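Local coordinates for protein (2Z,6E)-hedycaryol synthase (Kitasatospora setae, PDB 4MC3) that converts (2E,6E)-farnesyl diphosphate and water into (2Z,6E)-hedycaryol and diphosphate by a magnesium-dependent 1,11-cyclization, at residues L15-M28 against A52-L65. Numbering follows the deposited sequence.
Sequences LECNPHLEEASRAM and ADLSGAYVWPRADL
Asn18 reaches Trp60 and Ala63 in the turn after helix 52-59, showing how one buried amide can tie two loops together. CB of Asn18 lies 3.7 Å from Ala57 O, to which its backbone N donates, and near Pro61 O. CG of Asn18, anti to the backbone N (chi1 -162°), comes 3.7 Å from both Trp60 O and Pro61 O, in the type I turn 60-63. Asn18 ND2 gives one proton to Trp60 O at 2.8 Å, in both amide and carbonyl planes, and the other to Ala63 O at 2.9 Å. OD1 accepts from His20 N, closing an Asx turn ahead of helix 21-35. In this all-helical class I terpene cyclase fold, helix 52-59 carries Ser55, which touches the bound nerolidol, while residues 15-28 pack on the side turned away from Ser55. A leucine in place of Asn18 would probably leave Ala63 O and His20 N without these partners and let the turn shift. Arg62 grips Glu16 side-on, NE to OE1 and NH2 to OE2, the two planes 4° apart; its NH1 pairs with Asp294. Cys17 SG sits over a face of the Tyr58 ring, and Ser25 OG donates to Asp53 OD2.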
loop_
_atom_site.group_PDB
_atom_site.type_symbol
_atom_site.label_atom_id
_atom_site.label_comp_id
_atom_site.label_asym_id
_atom_site.label_seq_id
_atom_site.Cartn_x
_atom_site.Cartn_y
_atom_site.Cartn_z
ATOM N N LEU A 15 -8.784 -14.531 7.340
ATOM C CA LEU A 15 -9.180 -13.754 6.188
ATOM C C LEU A 15 -10.403 -12.926 6.569
ATOM O O LEU A 15 -11.448 -13.457 6.823
ATOM C CB LEU A 15 -9.486 -14.619 4.965
ATOM C CG LEU A 15 -9.988 -13.897 3.731
ATOM C CD1 LEU A 15 -8.851 -13.040 3.197
ATOM C CD2 LEU A 15 -10.450 -14.860 2.654
ATOM N N GLU A 16 -10.254 -11.601 6.575
ATOM C CA GLU A 16 -11.293 -10.620 6.934
ATOM C C GLU A 16 -11.643 -9.718 5.732
ATOM O O GLU A 16 -10.768 -9.378 4.937
ATOM C CB GLU A 16 -10.819 -9.717 8.082
ATOM C CG GLU A 16 -10.389 -10.437 9.318
ATOM C CD GLU A 16 -9.909 -9.526 10.423
ATOM O OE1 GLU A 16 -10.200 -8.311 10.466
ATOM O OE2 GLU A 16 -9.299 -10.061 11.342
ATOM N N CYS A 17 -12.903 -9.349 5.601
ATOM C CA CYS A 17 -13.360 -8.522 4.507
ATOM C C CYS A 17 -14.402 -7.564 5.081
ATOM O O CYS A 17 -15.141 -7.886 5.994
ATOM C CB CYS A 17 -13.929 -9.334 3.347
ATOM S SG CYS A 17 -14.096 -8.434 1.778
ATOM N N ASN A 18 -14.418 -6.324 4.590
ATOM C CA ASN A 18 -15.324 -5.370 5.166
ATOM C C ASN A 18 -16.798 -5.614 4.790
ATOM O O ASN A 18 -17.112 -5.732 3.614
ATOM C CB ASN A 18 -14.922 -3.968 4.680
ATOM C CG ASN A 18 -15.507 -2.899 5.543
ATOM O OD1 ASN A 18 -16.726 -2.777 5.617
ATOM N ND2 ASN A 18 -14.666 -2.147 6.260
ATOM N N PRO A 19 -17.703 -5.671 5.798
ATOM C CA PRO A 19 -19.132 -5.893 5.524
ATOM C C PRO A 19 -19.814 -4.739 4.753
ATOM O O PRO A 19 -20.934 -4.911 4.216
ATOM C CB PRO A 19 -19.718 -5.999 6.931
ATOM C CG PRO A 19 -18.763 -5.394 7.861
ATOM C CD PRO A 19 -17.414 -5.516 7.251
ATOM N N HIS A 20 -19.144 -3.576 4.658
ATOM C CA HIS A 20 -19.748 -2.390 4.028
ATOM C C HIS A 20 -19.393 -2.180 2.537
ATOM O O HIS A 20 -19.632 -1.090 1.982
ATOM C CB HIS A 20 -19.365 -1.145 4.812
ATOM C CG HIS A 20 -19.756 -1.169 6.241
ATOM N ND1 HIS A 20 -21.078 -1.168 6.647
ATOM C CD2 HIS A 20 -19.010 -1.181 7.370
ATOM C CE1 HIS A 20 -21.122 -1.183 7.971
ATOM N NE2 HIS A 20 -19.886 -1.163 8.434
ATOM N N LEU A 21 -18.815 -3.183 1.899
ATOM C CA LEU A 21 -18.333 -3.095 0.525
ATOM C C LEU A 21 -19.381 -2.544 -0.471
ATOM O O LEU A 21 -19.102 -1.652 -1.258
ATOM C CB LEU A 21 -17.892 -4.464 0.045
ATOM C CG LEU A 21 -17.512 -4.603 -1.429
ATOM C CD1 LEU A 21 -16.433 -3.620 -1.851
ATOM C CD2 LEU A 21 -17.087 -6.027 -1.764
ATOM N N GLU A 22 -20.584 -3.082 -0.434
ATOM C CA GLU A 22 -21.581 -2.729 -1.455
ATOM C C GLU A 22 -21.904 -1.217 -1.367
ATOM O O GLU A 22 -21.828 -0.507 -2.361
ATOM C CB GLU A 22 -22.833 -3.640 -1.364
ATOM C CG GLU A 22 -23.020 -4.555 -2.583
ATOM C CD GLU A 22 -21.921 -5.614 -2.783
ATOM O OE1 GLU A 22 -21.940 -6.649 -2.075
ATOM O OE2 GLU A 22 -21.058 -5.441 -3.684
ATOM N N GLU A 23 -22.195 -0.721 -0.169
ATOM C CA GLU A 23 -22.500 0.698 0.046
ATOM C C GLU A 23 -21.294 1.607 -0.232
ATOM O O GLU A 23 -21.413 2.657 -0.892
ATOM C CB GLU A 23 -22.948 0.908 1.486
ATOM C CG GLU A 23 -23.526 2.270 1.829
ATOM C CD GLU A 23 -24.399 2.228 3.094
ATOM O OE1 GLU A 23 -24.381 1.199 3.826
ATOM O OE2 GLU A 23 -25.112 3.227 3.355
ATOM N N ALA A 24 -20.117 1.210 0.249
ATOM C CA ALA A 24 -18.920 2.038 -0.023
ATOM C C ALA A 24 -18.615 2.080 -1.523
ATOM O O ALA A 24 -18.184 3.103 -2.020
ATOM C CB ALA A 24 -17.734 1.499 0.709
ATOM N N SER A 25 -18.795 0.961 -2.226
ATOM C CA SER A 25 -18.551 0.883 -3.669
ATOM C C SER A 25 -19.447 1.831 -4.444
ATOM O O SER A 25 -18.975 2.526 -5.332
ATOM C CB SER A 25 -18.747 -0.532 -4.208
ATOM O OG SER A 25 -18.499 -0.534 -5.608
ATOM N N ARG A 26 -20.720 1.922 -4.060
ATOM C CA ARG A 26 -21.618 2.913 -4.710
ATOM C C ARG A 26 -21.125 4.345 -4.446
ATOM O O ARG A 26 -21.176 5.183 -5.348
ATOM C CB ARG A 26 -23.067 2.743 -4.229
ATOM C CG ARG A 26 -23.850 1.665 -4.961
ATOM C CD ARG A 26 -25.345 1.760 -4.647
ATOM N NE ARG A 26 -25.626 1.667 -3.211
ATOM C CZ ARG A 26 -25.753 0.520 -2.522
ATOM N NH1 ARG A 26 -25.614 -0.663 -3.128
ATOM N NH2 ARG A 26 -26.009 0.551 -1.207
ATOM N N ALA A 27 -20.636 4.634 -3.225
ATOM C CA ALA A 27 -20.128 5.974 -2.934
ATOM C C ALA A 27 -18.846 6.229 -3.761
ATOM O O ALA A 27 -18.616 7.320 -4.239
ATOM C CB ALA A 27 -19.858 6.152 -1.472
ATOM N N MET A 28 -17.994 5.217 -3.886
ATOM C CA MET A 28 -16.783 5.347 -4.706
ATOM C C MET A 28 -17.106 5.720 -6.142
ATOM O O MET A 28 -16.561 6.676 -6.704
ATOM C CB MET A 28 -16.011 4.055 -4.689
ATOM C CG MET A 28 -14.713 4.080 -5.470
ATOM S SD MET A 28 -13.947 2.474 -5.793
ATOM C CE MET A 28 -15.160 1.748 -6.948
ATOM N N ALA A 52 -11.242 -2.134 -7.486
ATOM C CA ALA A 52 -10.792 -1.166 -6.465
ATOM C C ALA A 52 -11.578 -1.266 -5.165
ATOM O O ALA A 52 -11.050 -1.043 -4.070
ATOM C CB ALA A 52 -10.884 0.260 -7.011
ATOM N N ASP A 53 -12.862 -1.542 -5.303
ATOM C CA ASP A 53 -13.737 -1.593 -4.181
ATOM C C ASP A 53 -13.380 -2.848 -3.362
ATOM O O ASP A 53 -13.220 -2.769 -2.157
ATOM C CB ASP A 53 -15.209 -1.529 -4.588
ATOM C CG ASP A 53 -15.540 -2.358 -5.837
ATOM O OD1 ASP A 53 -14.710 -3.121 -6.346
ATOM O OD2 ASP A 53 -16.682 -2.215 -6.294
ATOM N N LEU A 54 -13.259 -4.003 -4.024
ATOM C CA LEU A 54 -12.929 -5.234 -3.334
ATOM C C LEU A 54 -11.563 -5.124 -2.671
ATOM O O LEU A 54 -11.362 -5.570 -1.537
ATOM C CB LEU A 54 -13.008 -6.448 -4.297
ATOM C CG LEU A 54 -12.779 -7.821 -3.667
ATOM C CD1 LEU A 54 -13.864 -8.100 -2.640
ATOM C CD2 LEU A 54 -12.776 -8.895 -4.758
ATOM N N SER A 55 -10.617 -4.498 -3.384
ATOM C CA SER A 55 -9.304 -4.295 -2.857
ATOM C C SER A 55 -9.366 -3.556 -1.518
ATOM O O SER A 55 -8.755 -4.012 -0.515
ATOM C CB SER A 55 -8.472 -3.477 -3.848
ATOM O OG SER A 55 -7.293 -3.049 -3.253
ATOM N N GLY A 56 -10.115 -2.466 -1.470
ATOM C CA GLY A 56 -10.270 -1.699 -0.233
ATOM C C GLY A 56 -10.916 -2.474 0.877
ATOM O O GLY A 56 -10.590 -2.294 2.074
ATOM N N ALA A 57 -11.898 -3.326 0.514
ATOM C CA ALA A 57 -12.605 -4.104 1.528
ATOM C C ALA A 57 -11.633 -5.088 2.197
ATOM O O ALA A 57 -11.806 -5.429 3.372
ATOM C CB ALA A 57 -13.776 -4.846 0.930
ATOM N N TYR A 58 -10.589 -5.479 1.484
ATOM C CA TYR A 58 -9.537 -6.329 2.066
ATOM C C TYR A 58 -8.418 -5.532 2.776
ATOM O O TYR A 58 -7.744 -6.026 3.691
ATOM C CB TYR A 58 -8.864 -7.227 1.036
ATOM C CG TYR A 58 -9.687 -8.434 0.611
ATOM C CD1 TYR A 58 -10.091 -8.606 -0.681
ATOM C CD2 TYR A 58 -10.090 -9.375 1.557
ATOM C CE1 TYR A 58 -10.819 -9.763 -1.061
ATOM C CE2 TYR A 58 -10.843 -10.487 1.212
ATOM C CZ TYR A 58 -11.192 -10.682 -0.109
ATOM O OH TYR A 58 -11.938 -11.795 -0.448
ATOM N N VAL A 59 -8.212 -4.291 2.346
ATOM C CA VAL A 59 -7.238 -3.436 3.031
ATOM C C VAL A 59 -7.695 -2.968 4.412
ATOM O O VAL A 59 -6.928 -2.928 5.367
ATOM C CB VAL A 59 -6.841 -2.189 2.159
ATOM C CG1 VAL A 59 -5.900 -1.302 2.958
ATOM C CG2 VAL A 59 -6.211 -2.626 0.843
ATOM N N TRP A 60 -8.981 -2.565 4.487
ATOM C CA TRP A 60 -9.592 -2.010 5.664
ATOM C C TRP A 60 -10.792 -2.817 6.104
ATOM O O TRP A 60 -11.895 -2.274 6.205
ATOM C CB TRP A 60 -10.003 -0.529 5.464
ATOM C CG TRP A 60 -8.884 0.348 5.014
ATOM C CD1 TRP A 60 -7.833 0.811 5.759
ATOM C CD2 TRP A 60 -8.727 0.911 3.716
ATOM N NE1 TRP A 60 -7.006 1.590 4.974
ATOM C CE2 TRP A 60 -7.532 1.657 3.715
ATOM C CE3 TRP A 60 -9.464 0.822 2.521
ATOM C CZ2 TRP A 60 -7.116 2.349 2.599
ATOM C CZ3 TRP A 60 -9.025 1.473 1.408
ATOM C CH2 TRP A 60 -7.839 2.227 1.444
ATOM N N PRO A 61 -10.587 -4.116 6.430
ATOM C CA PRO A 61 -11.751 -4.951 6.798
ATOM C C PRO A 61 -12.523 -4.525 8.008
ATOM O O PRO A 61 -13.703 -4.855 8.117
ATOM C CB PRO A 61 -11.137 -6.351 6.990
ATOM C CG PRO A 61 -9.680 -6.050 7.352
ATOM C CD PRO A 61 -9.344 -4.877 6.434
ATOM N N ARG A 62 -11.879 -3.787 8.926
ATOM C CA ARG A 62 -12.481 -3.366 10.171
ATOM C C ARG A 62 -13.033 -1.936 10.150
ATOM O O ARG A 62 -13.508 -1.435 11.175
ATOM C CB ARG A 62 -11.461 -3.499 11.306
ATOM C CG ARG A 62 -11.046 -4.983 11.414
ATOM C CD ARG A 62 -9.945 -5.164 12.449
ATOM N NE ARG A 62 -9.550 -6.576 12.537
ATOM C CZ ARG A 62 -8.901 -7.124 13.578
ATOM N NH1 ARG A 62 -8.575 -6.365 14.602
ATOM N NH2 ARG A 62 -8.618 -8.422 13.605
ATOM N N ALA A 63 -12.873 -1.252 9.025
ATOM C CA ALA A 63 -13.303 0.122 8.983
ATOM C C ALA A 63 -14.813 0.299 9.020
ATOM O O ALA A 63 -15.561 -0.530 8.501
ATOM C CB ALA A 63 -12.787 0.724 7.698
ATOM N N ASP A 64 -15.249 1.412 9.573
ATOM C CA ASP A 64 -16.602 1.884 9.392
ATOM C C ASP A 64 -16.835 2.317 7.930
ATOM O O ASP A 64 -15.896 2.464 7.145
ATOM C CB ASP A 64 -16.789 3.066 10.346
ATOM C CG ASP A 64 -15.837 4.200 10.031
ATOM O OD1 ASP A 64 -14.642 4.140 10.398
ATOM O OD2 ASP A 64 -16.298 5.157 9.399
ATOM N N LEU A 65 -18.085 2.506 7.537
ATOM C CA LEU A 65 -18.448 2.860 6.195
ATOM C C LEU A 65 -17.745 4.141 5.705
ATOM O O LEU A 65 -17.257 4.166 4.562
ATOM C CB LEU A 65 -19.957 3.082 6.109
ATOM C CG LEU A 65 -20.479 3.559 4.773
ATOM C CD1 LEU A 65 -20.190 2.660 3.591
ATOM C CD2 LEU A 65 -22.001 3.793 4.909
HETATM O O HOH W 1 -8.023 -8.498 4.625
#